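Local coordinates for DNA binding protein (Mycobacterium tuberculosis, PDB 4NB5), which binds directly to promoter regions as a homodimeric MarR-type regulator, controlling expression of the MmpS-MmpL transport systems and of its own gene, at residues E104-I108 and V150-L154; F77-E81 and R94-F100; M17-M23 and R38-L44; E49-E54 and R90-R94. All coordinates share one frame; numbering follows the deposited sequence. Where two conformers were deposited one is given.

Interactions 2 and 4 lie in one three-stranded sheet of the winged helix-turn-helix domain: strand 92-95 pairs with 80-83 in interaction 2 and with 51-52 in interaction 4, and the two share Arg-94. Interaction 3, the packing of helices 16-28 and 34-45, lies against both, through Leu-95 on Leu-40 and Leu-44 and through a probable hydrogen bond of 2.9 Å from Trp-42 NE1 to Gln-51 OE1. Interaction 1 belongs to the dimerisation helices, its centre about 24 Å from that of interaction 3 and 27 Å from that of interaction 4. Interactions 1 and 2 meet at the bound glycerol stearate, where Glu-106 CB lies 3.5 Å from Phe-77 O.

Interaction 1 (E104-I108 and V150-L154); sequences ERERI and VSDAL. With 2JT (1,3-dihydroxypropan-2-yl octadecanoate), chain E.
Helix segments 104-108 and 150-154 run nearly antiparallel, 153° between their directions, with axes 10.2 Å apart, a spacing bridged by branched aliphatic side chains and no hydrogen bond. Ile-108 and Val-150 overlap flank to flank, their chains running opposite ways, which brings CG1 of Ile-108 to 3.6 Å from CG1 of Val-150. The Ile-108 chain stays extended beyond CG1 (chi2 177°), which carries CD1 across to the backbone of Ser-151, 3.7 Å from its CA; a small serine permits so close an approach. Leu-154 reaches back with one branch: its CD1 lies 3.8 Å from Ile-108 CD1 and 3.6 Å from Arg-105 CG, so in the conformer given the arginine lends its methylene stem to the apolar seam while its guanidinium pairs with Asp-116 of the third subunit. Glu-104 serves two neighbours. Its CB rests on Leu-154, and a bend at chi2 (-58°) turns the carboxylate so that OE1 accepts a 3.3 Å hydrogen bond from O06 of the ligand while OE2 remains beside Val-150 CG1. The two long helices belong to the dimerisation region of the MarR fold, and here one of them also lines the glycerol stearate pocket.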
# COMPACT_ATOMS: atom_id res chain seq x y z
N GLU B 104 3.78 1.66 8.35
CA GLU B 104 4.08 0.28 8.72
C GLU B 104 3.24 -0.72 7.92
O GLU B 104 3.70 -1.82 7.64
CB GLU B 104 3.89 0.05 10.21
CG GLU B 104 5.10 0.40 11.05
CD GLU B 104 6.34 -0.39 10.64
OE1 GLU B 104 7.40 0.25 10.46
OE2 GLU B 104 6.26 -1.63 10.49
N ARG B 105 2.02 -0.36 7.56
CA ARG B 105 1.21 -1.23 6.71
C ARG B 105 1.85 -1.39 5.33
O ARG B 105 1.82 -2.46 4.74
CB ARG B 105 -0.21 -0.70 6.57
CG ARG B 105 -1.01 -0.79 7.85
CD ARG B 105 -2.33 -0.08 7.71
NE ARG B 105 -2.88 0.30 9.01
CZ ARG B 105 -3.47 1.47 9.27
NH1 ARG B 105 -3.59 2.38 8.32
NH2 ARG B 105 -3.93 1.72 10.48
N GLU B 106 2.43 -0.31 4.82
CA GLU B 106 3.12 -0.40 3.54
C GLU B 106 4.34 -1.32 3.68
O GLU B 106 4.67 -2.05 2.75
CB GLU B 106 3.56 0.98 3.06
CG GLU B 106 4.52 0.96 1.88
CD GLU B 106 3.89 0.38 0.62
OE1 GLU B 106 4.62 0.22 -0.38
OE2 GLU B 106 2.68 0.08 0.65
N ARG B 107 4.98 -1.31 4.85
CA ARG B 107 6.10 -2.22 5.10
C ARG B 107 5.67 -3.68 5.08
O ARG B 107 6.42 -4.54 4.62
CB ARG B 107 6.79 -1.90 6.42
CG ARG B 107 7.82 -0.81 6.30
CD ARG B 107 9.12 -1.18 6.99
NE ARG B 107 9.57 -2.54 6.69
CZ ARG B 107 10.44 -2.87 5.74
NH1 ARG B 107 10.98 -1.95 4.96
NH2 ARG B 107 10.78 -4.15 5.57
N ILE B 108 4.47 -3.97 5.58
CA ILE B 108 3.93 -5.32 5.50
C ILE B 108 3.86 -5.76 4.05
O ILE B 108 4.27 -6.87 3.70
CB ILE B 108 2.52 -5.42 6.10
CG1 ILE B 108 2.57 -5.20 7.61
CG2 ILE B 108 1.91 -6.78 5.78
CD1 ILE B 108 1.20 -5.21 8.26
N VAL B 150 3.75 -8.23 12.61
CA VAL B 150 3.45 -6.81 12.41
C VAL B 150 1.97 -6.62 12.09
O VAL B 150 1.32 -5.71 12.62
CB VAL B 150 4.31 -6.23 11.27
CG1 VAL B 150 3.93 -4.79 10.97
CG2 VAL B 150 5.79 -6.32 11.64
N SER B 151 1.43 -7.50 11.25
CA SER B 151 0.01 -7.42 10.93
C SER B 151 -0.84 -7.51 12.20
O SER B 151 -1.74 -6.69 12.41
CB SER B 151 -0.39 -8.53 9.96
OG SER B 151 -1.74 -8.39 9.56
N ASP B 152 -0.55 -8.50 13.03
CA ASP B 152 -1.28 -8.71 14.28
C ASP B 152 -1.12 -7.50 15.18
O ASP B 152 -2.08 -7.04 15.81
CB ASP B 152 -0.76 -9.95 15.00
CG ASP B 152 -1.28 -10.05 16.43
OD1 ASP B 152 -2.41 -10.54 16.62
OD2 ASP B 152 -0.54 -9.64 17.37
N ALA B 153 0.10 -6.98 15.24
CA ALA B 153 0.40 -5.87 16.14
C ALA B 153 -0.34 -4.60 15.74
O ALA B 153 -0.81 -3.86 16.60
CB ALA B 153 1.90 -5.62 16.18
N LEU B 154 -0.42 -4.33 14.44
CA LEU B 154 -1.11 -3.12 13.99
C LEU B 154 -2.61 -3.25 14.22
O LEU B 154 -3.29 -2.27 14.52
CB LEU B 154 -0.81 -2.84 12.52
CG LEU B 154 0.61 -2.38 12.17
CD1 LEU B 154 0.77 -2.25 10.67
CD2 LEU B 154 0.96 -1.06 12.85
C10 2JT E . 11.27 5.85 6.48
C13 2JT E . 14.78 4.02 5.74
C15 2JT E . 15.45 2.67 7.73
C17 2JT E . 17.53 1.39 8.05
C20 2JT E . 20.08 2.85 10.53
C21 2JT E . 20.32 2.01 11.71
C22 2JT E . 20.29 2.84 13.00
C24 2JT E . 21.13 4.89 14.06
O01 2JT E . 11.09 2.81 5.75
C02 2JT E . 10.29 3.45 6.37
O03 2JT E . 9.12 3.58 5.70
C04 2JT E . 7.96 3.29 6.05
C05 2JT E . 7.96 2.20 7.08
O06 2JT E . 7.42 2.65 8.26
C07 2JT E . 7.49 2.88 4.59
O08 2JT E . 6.35 2.51 4.62
C09 2JT E . 10.60 4.67 7.31
C11 2JT E . 12.81 5.74 6.48
C12 2JT E . 13.28 4.31 5.97
C14 2JT E . 15.16 2.63 6.23
C16 2JT E . 16.08 1.46 8.24
C18 2JT E . 18.25 2.44 8.74
C19 2JT E . 19.65 2.04 9.27
C23 2JT E . 21.43 3.75 13.21
C25 2JT E . 22.26 5.88 13.81

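Interaction 2 (F77-E81 and R94-F100); sequences FGFIE and RLRPNAF. With 2JT (1,3-dihydroxypropan-2-yl octadecanoate), chain E.
The base of the beta hairpin, or wing, of a MarR-type winged helix-turn-helix domain is joined here to the start of helix 99-124, beside the glycerol stearate pocket. Phe-79 and Phe-100 touch across this junction: Phe-79 CE1 stands over one face of the Phe-100 ring, 3.7 Å from CD2 and toward the rim, with the planes 46° apart. The adjoining atom of the Phe-79 ring, CZ, meets the ligand, 3.3 Å from C04, so a large flat apolar residue suits both duties. Phe-77 also lines the pocket, and Gly-78 after it ends the helix in a Schellman motif with a positive phi (99°) at which a side chain would jam against the preceding carbonyl. Just beyond the strand ends, Arg-96 N gives Phe-79 O a nearly straight bond of 2.9 Å; within the strands, Glu-81 and Arg-94 form an antiparallel hydrogen-bonded pair through their backbones. Their two chains leave the sheet together, but the Glu-81 OE2 to Arg-94 NE salt bridge is long; Gln-22 of the fourth subunit lies beside OE2, and Arg-94 pairs with Glu-18 of that subunit. The other carboxylate oxygen packs against an aliphatic stem: in the conformer given, Glu-81 OE1 sits 3.2 Å from Arg-96 CG.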
# COMPACT_ATOMS: atom_id res chain seq x y z
N PHE B 77 5.31 5.59 0.21
CA PHE B 77 5.69 5.08 1.52
C PHE B 77 4.50 5.00 2.49
O PHE B 77 4.57 4.30 3.51
CB PHE B 77 6.81 5.91 2.14
CG PHE B 77 8.14 5.78 1.45
CD1 PHE B 77 8.41 4.69 0.63
CD2 PHE B 77 9.12 6.74 1.62
CE1 PHE B 77 9.64 4.57 -0.00
CE2 PHE B 77 10.34 6.63 0.98
CZ PHE B 77 10.61 5.54 0.17
N GLY B 78 3.42 5.72 2.19
CA GLY B 78 2.21 5.62 2.97
C GLY B 78 2.03 6.73 3.99
O GLY B 78 1.09 6.69 4.78
N PHE B 79 2.91 7.73 3.98
CA PHE B 79 2.89 8.74 5.03
C PHE B 79 1.98 9.92 4.77
O PHE B 79 1.41 10.48 5.71
CB PHE B 79 4.30 9.29 5.30
CG PHE B 79 5.27 8.27 5.84
CD1 PHE B 79 5.04 7.66 7.06
CD2 PHE B 79 6.41 7.94 5.14
CE1 PHE B 79 5.93 6.73 7.56
CE2 PHE B 79 7.31 7.01 5.63
CZ PHE B 79 7.06 6.40 6.85
N ILE B 80 1.86 10.33 3.51
CA ILE B 80 1.08 11.52 3.18
C ILE B 80 0.05 11.24 2.10
O ILE B 80 0.07 10.19 1.46
CB ILE B 80 1.97 12.71 2.75
CG1 ILE B 80 2.48 12.53 1.31
CG2 ILE B 80 3.12 12.89 3.73
CD1 ILE B 80 3.29 13.74 0.79
N GLU B 81 -0.87 12.19 1.93
CA GLU B 81 -1.94 12.05 0.95
C GLU B 81 -2.08 13.32 0.13
O GLU B 81 -1.77 14.42 0.59
CB GLU B 81 -3.26 11.74 1.64
CG GLU B 81 -3.72 12.80 2.61
CD GLU B 81 -4.80 12.31 3.55
OE1 GLU B 81 -5.08 11.10 3.55
OE2 GLU B 81 -5.36 13.14 4.29
N ARG B 94 -1.14 16.52 2.65
CA ARG B 94 -1.36 16.47 4.07
C ARG B 94 -0.80 15.16 4.64
O ARG B 94 -0.82 14.17 3.99
CB ARG B 94 -2.84 16.40 4.25
CG ARG B 94 -3.39 16.88 5.47
CD ARG B 94 -4.75 16.24 5.57
NE ARG B 94 -4.49 15.67 6.78
CZ ARG B 94 -4.77 16.23 7.91
NH1 ARG B 94 -5.49 17.28 8.01
NH2 ARG B 94 -4.32 15.64 8.92
N LEU B 95 -0.29 15.22 5.84
CA LEU B 95 0.09 13.99 6.50
C LEU B 95 -1.15 13.14 6.70
O LEU B 95 -2.22 13.65 7.04
CB LEU B 95 0.72 14.29 7.85
CG LEU B 95 1.46 13.13 8.51
CD1 LEU B 95 2.83 12.94 7.87
CD2 LEU B 95 1.59 13.39 10.00
N ARG B 96 -1.03 11.84 6.48
CA ARG B 96 -2.17 10.96 6.65
C ARG B 96 -2.52 10.79 8.11
O ARG B 96 -1.67 10.89 8.99
CB ARG B 96 -1.88 9.60 6.01
CG ARG B 96 -2.57 9.40 4.68
CD ARG B 96 -3.17 8.02 4.58
NE ARG B 96 -2.25 7.06 3.99
CZ ARG B 96 -2.37 5.74 4.08
NH1 ARG B 96 -3.37 5.19 4.76
NH2 ARG B 96 -1.47 4.97 3.50
N PRO B 97 -3.81 10.54 8.40
CA PRO B 97 -4.14 10.19 9.78
C PRO B 97 -3.34 8.94 10.17
O PRO B 97 -3.17 8.06 9.33
CB PRO B 97 -5.63 9.85 9.72
CG PRO B 97 -6.13 10.42 8.44
CD PRO B 97 -4.97 10.44 7.50
N ASN B 98 -2.85 8.87 11.40
CA ASN B 98 -2.13 7.68 11.85
C ASN B 98 -1.02 7.33 10.85
O ASN B 98 -0.85 6.17 10.48
CB ASN B 98 -3.13 6.53 11.98
CG ASN B 98 -2.79 5.57 13.10
OD1 ASN B 98 -2.12 5.92 14.07
ND2 ASN B 98 -3.27 4.33 12.98
N ALA B 99 -0.25 8.34 10.44
CA ALA B 99 0.67 8.21 9.31
C ALA B 99 1.72 7.11 9.45
O ALA B 99 2.03 6.43 8.48
CB ALA B 99 1.36 9.54 9.03
N PHE B 100 2.28 6.95 10.64
CA PHE B 100 3.34 5.97 10.80
C PHE B 100 2.78 4.54 10.90
O PHE B 100 3.46 3.58 10.53
CB PHE B 100 4.27 6.38 11.94
CG PHE B 100 5.22 7.46 11.53
CD1 PHE B 100 4.78 8.77 11.43
CD2 PHE B 100 6.53 7.17 11.17
CE1 PHE B 100 5.63 9.77 11.01
CE2 PHE B 100 7.38 8.18 10.75
CZ PHE B 100 6.93 9.48 10.67
C10 2JT E . 11.27 5.85 6.48
C13 2JT E . 14.78 4.02 5.74
C15 2JT E . 15.45 2.67 7.73
C17 2JT E . 17.53 1.39 8.05
C20 2JT E . 20.08 2.85 10.53
C21 2JT E . 20.32 2.01 11.71
C22 2JT E . 20.29 2.84 13.00
C24 2JT E . 21.13 4.89 14.06
O01 2JT E . 11.09 2.81 5.75
C02 2JT E . 10.29 3.45 6.37
O03 2JT E . 9.12 3.58 5.70
C04 2JT E . 7.96 3.29 6.05
C05 2JT E . 7.96 2.20 7.08
O06 2JT E . 7.42 2.65 8.26
C07 2JT E . 7.49 2.88 4.59
O08 2JT E . 6.35 2.51 4.62
C09 2JT E . 10.60 4.67 7.31
C11 2JT E . 12.81 5.74 6.48
C12 2JT E . 13.28 4.31 5.97
C14 2JT E . 15.16 2.63 6.23
C16 2JT E . 16.08 1.46 8.24
C18 2JT E . 18.25 2.44 8.74
C19 2JT E . 19.65 2.04 9.27
C23 2JT E . 21.43 3.75 13.21
C25 2JT E . 22.26 5.88 13.81

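Interaction 3 (M17-M23 and R38-L44)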
# COMPACT_ATOMS: atom_id res chain seq x y z
N MET B 17 12.45 24.46 12.52
CA MET B 17 13.33 24.24 11.39
C MET B 17 14.49 23.31 11.76
O MET B 17 14.98 22.60 10.89
CB MET B 17 13.82 25.54 10.73
CG MET B 17 12.87 26.07 9.65
SD MET B 17 12.17 24.83 8.51
CE MET B 17 13.59 24.37 7.52
N GLU B 18 14.88 23.27 13.03
CA GLU B 18 15.89 22.31 13.47
C GLU B 18 15.36 20.88 13.34
O GLU B 18 16.09 19.96 12.94
CB GLU B 18 16.32 22.59 14.91
CG GLU B 18 17.40 21.65 15.42
CD GLU B 18 17.91 22.06 16.79
OE1 GLU B 18 18.85 21.40 17.29
OE2 GLU B 18 17.38 23.03 17.37
N PHE B 19 14.09 20.68 13.67
CA PHE B 19 13.46 19.37 13.51
C PHE B 19 13.40 18.98 12.03
O PHE B 19 13.75 17.85 11.65
CB PHE B 19 12.05 19.40 14.12
CG PHE B 19 11.22 18.21 13.75
CD1 PHE B 19 11.47 16.98 14.33
CD2 PHE B 19 10.21 18.32 12.82
CE1 PHE B 19 10.71 15.88 13.99
CE2 PHE B 19 9.45 17.24 12.46
CZ PHE B 19 9.70 16.01 13.04
N VAL B 20 12.95 19.91 11.19
CA VAL B 20 12.83 19.66 9.76
C VAL B 20 14.21 19.31 9.18
O VAL B 20 14.35 18.35 8.41
CB VAL B 20 12.23 20.88 9.04
CG1 VAL B 20 12.36 20.74 7.53
CG2 VAL B 20 10.77 21.04 9.43
N GLU B 21 15.22 20.08 9.56
CA GLU B 21 16.58 19.83 9.11
C GLU B 21 17.04 18.43 9.51
O GLU B 21 17.66 17.71 8.72
CB GLU B 21 17.52 20.87 9.72
CG GLU B 21 18.96 20.75 9.28
CD GLU B 21 19.19 21.35 7.91
OE1 GLU B 21 20.37 21.50 7.53
OE2 GLU B 21 18.19 21.68 7.23
N GLN B 22 16.74 18.04 10.74
CA GLN B 22 17.20 16.75 11.25
C GLN B 22 16.47 15.60 10.57
O GLN B 22 17.06 14.55 10.33
CB GLN B 22 17.08 16.69 12.77
CG GLN B 22 18.17 17.51 13.45
CD GLN B 22 18.04 17.53 14.97
OE1 GLN B 22 18.05 18.60 15.58
NE2 GLN B 22 17.95 16.36 15.57
N MET B 23 15.20 15.80 10.25
CA MET B 23 14.47 14.83 9.45
C MET B 23 15.09 14.64 8.06
O MET B 23 15.19 13.53 7.55
CB MET B 23 13.00 15.25 9.32
CG MET B 23 12.21 15.09 10.61
SD MET B 23 11.91 13.35 11.07
CE MET B 23 10.68 12.92 9.84
N ARG B 38 12.83 16.38 4.77
CA ARG B 38 12.41 17.72 5.17
C ARG B 38 10.91 17.92 4.94
O ARG B 38 10.22 18.51 5.77
CB ARG B 38 13.22 18.79 4.43
CG ARG B 38 14.69 18.81 4.81
CD ARG B 38 15.49 19.78 3.93
NE ARG B 38 15.08 21.16 4.16
CZ ARG B 38 14.80 22.06 3.21
NH1 ARG B 38 14.88 21.74 1.92
NH2 ARG B 38 14.45 23.28 3.56
N LEU B 39 10.42 17.42 3.80
CA LEU B 39 9.00 17.48 3.49
C LEU B 39 8.15 16.72 4.51
O LEU B 39 7.12 17.23 4.97
CB LEU B 39 8.74 16.97 2.06
CG LEU B 39 7.26 16.93 1.66
CD1 LEU B 39 6.61 18.29 1.82
CD2 LEU B 39 7.12 16.44 0.23
N LEU B 40 8.57 15.51 4.87
CA LEU B 40 7.85 14.75 5.88
C LEU B 40 7.88 15.50 7.21
O LEU B 40 6.87 15.63 7.89
CB LEU B 40 8.45 13.36 6.04
CG LEU B 40 7.79 12.46 7.09
CD1 LEU B 40 6.29 12.32 6.85
CD2 LEU B 40 8.44 11.10 7.14
N GLY B 41 9.05 16.01 7.58
CA GLY B 41 9.17 16.79 8.81
C GLY B 41 8.24 18.00 8.82
O GLY B 41 7.56 18.26 9.81
N TRP B 42 8.22 18.74 7.72
CA TRP B 42 7.35 19.90 7.60
C TRP B 42 5.88 19.50 7.78
O TRP B 42 5.13 20.16 8.50
CB TRP B 42 7.55 20.60 6.26
CG TRP B 42 6.73 21.85 6.12
CD1 TRP B 42 5.58 21.99 5.40
CD2 TRP B 42 6.99 23.13 6.71
NE1 TRP B 42 5.11 23.28 5.50
CE2 TRP B 42 5.96 23.99 6.30
CE3 TRP B 42 8.01 23.62 7.53
CZ2 TRP B 42 5.91 25.33 6.70
CZ3 TRP B 42 7.95 24.95 7.93
CH2 TRP B 42 6.91 25.79 7.51
N LEU B 43 5.45 18.42 7.14
CA LEU B 43 4.04 18.02 7.22
C LEU B 43 3.66 17.47 8.58
O LEU B 43 2.48 17.35 8.90
CB LEU B 43 3.70 17.02 6.10
CG LEU B 43 3.69 17.63 4.70
CD1 LEU B 43 3.65 16.56 3.64
CD2 LEU B 43 2.51 18.58 4.53
N LEU B 44 4.66 17.15 9.40
CA LEU B 44 4.43 16.73 10.78
C LEU B 44 4.19 17.90 11.74
O LEU B 44 3.62 17.71 12.80
CB LEU B 44 5.63 15.92 11.27
CG LEU B 44 5.55 14.45 10.89
CD1 LEU B 44 6.94 13.84 10.84
CD2 LEU B 44 4.70 13.68 11.86
O HOH W 1 15.72 22.23 6.63
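Helices 16-28 and 34-45 pack at the N-terminal end of the chain, where Val-20 and Gly-41 bring their backbones to a CA-CA distance of 4.7 Å. Glycine suits this crossing, since a CB on residue 41 would point toward the other helix and crowd Met-23 CB and Val-20 CA. The bare backbone receives the Phe-19 ring, whose edge points CE2 in plane at Gly-41 O, 3.4 Å away, while Met-23 CG sits over one face, toward the rim. Within the MarR-type fold both helices precede the helix-turn-helix, their axes 7.5 Å apart at 145°. Val-20 straddles the crossing with its two methyls: CG1, anti to the backbone N (chi1 169°), touches Arg-38 CB, and CG2 meets the edge of the Trp-42 ring, 4.2 Å from CE3. Met-23 is bent at chi2 and chi3, bringing CE against both Leu-40 CD2 and Leu-44 CD1, each 4.0 Å off; an unbranched thioether can make that turn. In the conformer given, Met-17 SD lies obliquely beside the Trp-42 ring, a Met-aromatic contact. A water donates to Glu-21 OE2 and accepts from Arg-38 NE, linking charges too far apart for a salt bridge; Arg-38 NH2 is hydrogen-bonded to Leu-60 O.

Interaction 4 (E49-E54 and R90-R94); sequences ERQSSE and RTYFR
Backbone hydrogen bonds join Gln-51 and Phe-93, placing strand 51-52 antiparallel to wing strand 92-95 in the small sheet of the winged helix-turn-helix domain. Gln-51 N to Phe-93 O measures 2.9 Å and the return bond, Phe-93 N to Gln-51 O, 2.8 Å, both nearly straight. Two residues on, where helix 53-59 begins, Ser-53 N still bonds to Thr-91 O. Ser-52, the N-cap of that helix, forms a non-hydrogen-bonded pair with Tyr-92, and its small side chain lets CB come to 3.7 Å from Tyr-92 CE1.

Of the charged contacts, the guanidinium of Arg-50 lies flat over the Tyr-92 ring, a cation-pi stack with centres 4.1 Å apart and planes at 10°. CG of Arg-50 takes the position between backbone N and carbonyl carbon (chi1 88°), and the extended chain beyond it carries the group over the ring; Glu-21 of the fourth subunit pairs with its NH1. The phenol hydroxyl bonds to Asp-88, which fixes the far end of the ring. Glu-49 forms a salt bridge to Arg-94, but the modelled OE1 to NH2 distance is implausibly short and its detailed geometry doubtful.

Water supplies the last link: it donates to Glu-54 OE1 at 2.6 Å and accepts from Thr-91 N at 3.0 Å.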
# COMPACT_ATOMS: atom_id res chain seq x y z
N GLU B 49 -2.47 21.82 8.77
CA GLU B 49 -1.90 20.54 8.38
C GLU B 49 -1.86 20.38 6.87
O GLU B 49 -0.89 19.84 6.34
CB GLU B 49 -2.68 19.40 9.04
CG GLU B 49 -2.63 19.46 10.55
CD GLU B 49 -3.31 18.29 11.22
OE1 GLU B 49 -3.59 17.28 10.54
OE2 GLU B 49 -3.57 18.38 12.44
N ARG B 50 -2.88 20.85 6.17
CA ARG B 50 -2.85 20.76 4.72
C ARG B 50 -2.05 21.92 4.11
O ARG B 50 -2.20 23.07 4.52
CB ARG B 50 -4.27 20.71 4.14
CG ARG B 50 -4.88 22.06 3.86
CD ARG B 50 -6.14 21.90 3.03
NE ARG B 50 -6.64 23.18 2.55
CZ ARG B 50 -7.64 23.32 1.69
NH1 ARG B 50 -8.24 22.25 1.20
NH2 ARG B 50 -8.02 24.53 1.32
N GLN B 51 -1.21 21.60 3.13
CA GLN B 51 -0.34 22.57 2.49
C GLN B 51 -0.41 22.43 0.97
O GLN B 51 -0.40 21.31 0.44
CB GLN B 51 1.12 22.34 2.92
CG GLN B 51 1.35 22.44 4.41
CD GLN B 51 1.67 23.85 4.85
OE1 GLN B 51 2.65 24.44 4.41
NE2 GLN B 51 0.84 24.40 5.73
N SER B 52 -0.43 23.56 0.27
CA SER B 52 -0.39 23.54 -1.19
C SER B 52 1.03 23.28 -1.70
O SER B 52 2.01 23.51 -0.98
CB SER B 52 -0.88 24.87 -1.76
OG SER B 52 0.11 25.87 -1.60
N SER B 53 1.13 22.81 -2.93
CA SER B 53 2.42 22.56 -3.56
C SER B 53 3.30 23.81 -3.51
O SER B 53 4.50 23.74 -3.22
CB SER B 53 2.24 22.11 -5.01
OG SER B 53 1.70 20.81 -5.07
N GLU B 54 2.69 24.96 -3.78
CA GLU B 54 3.40 26.23 -3.79
C GLU B 54 3.91 26.59 -2.40
O GLU B 54 5.05 27.02 -2.24
CB GLU B 54 2.49 27.34 -4.32
CG GLU B 54 2.07 27.18 -5.79
CD GLU B 54 1.15 25.99 -6.06
OE1 GLU B 54 1.27 25.40 -7.16
OE2 GLU B 54 0.31 25.64 -5.20
N ARG B 90 -5.31 24.18 -7.19
CA ARG B 90 -4.02 23.93 -6.56
C ARG B 90 -3.98 22.49 -6.05
O ARG B 90 -5.01 21.91 -5.73
CB ARG B 90 -3.80 24.90 -5.40
CG ARG B 90 -3.40 26.31 -5.83
CD ARG B 90 -3.51 27.30 -4.69
NE ARG B 90 -4.90 27.55 -4.32
CZ ARG B 90 -5.29 28.36 -3.35
NH1 ARG B 90 -4.39 29.01 -2.62
NH2 ARG B 90 -6.58 28.52 -3.09
N THR B 91 -2.78 21.92 -6.00
CA THR B 91 -2.57 20.61 -5.41
C THR B 91 -2.23 20.77 -3.93
O THR B 91 -1.35 21.56 -3.59
CB THR B 91 -1.41 19.86 -6.11
OG1 THR B 91 -1.72 19.68 -7.50
CG2 THR B 91 -1.18 18.50 -5.46
N TYR B 92 -2.93 20.05 -3.06
CA TYR B 92 -2.62 20.08 -1.63
C TYR B 92 -2.10 18.72 -1.16
O TYR B 92 -2.46 17.68 -1.70
CB TYR B 92 -3.86 20.42 -0.81
CG TYR B 92 -4.38 21.82 -1.05
CD1 TYR B 92 -3.87 22.90 -0.34
CD2 TYR B 92 -5.38 22.05 -1.98
CE1 TYR B 92 -4.35 24.17 -0.56
CE2 TYR B 92 -5.86 23.32 -2.20
CZ TYR B 92 -5.35 24.38 -1.49
OH TYR B 92 -5.83 25.65 -1.71
N PHE B 93 -1.25 18.75 -0.14
CA PHE B 93 -0.82 17.53 0.52
C PHE B 93 -1.03 17.67 2.01
O PHE B 93 -1.06 18.77 2.56
CB PHE B 93 0.66 17.24 0.25
CG PHE B 93 0.97 17.01 -1.19
CD1 PHE B 93 0.71 15.80 -1.79
CD2 PHE B 93 1.52 18.03 -1.95
CE1 PHE B 93 1.00 15.59 -3.13
CE2 PHE B 93 1.81 17.83 -3.29
CZ PHE B 93 1.55 16.61 -3.87
N ARG B 94 -1.14 16.52 2.65
CA ARG B 94 -1.36 16.47 4.07
C ARG B 94 -0.80 15.16 4.64
O ARG B 94 -0.82 14.17 3.99
CB ARG B 94 -2.84 16.40 4.25
CG ARG B 94 -3.39 16.88 5.47
CD ARG B 94 -4.75 16.24 5.57
NE ARG B 94 -4.49 15.67 6.78
CZ ARG B 94 -4.77 16.23 7.91
NH1 ARG B 94 -5.49 17.28 8.01
NH2 ARG B 94 -4.32 15.64 8.92
O HOH W 2 -0.53 23.55 -7.17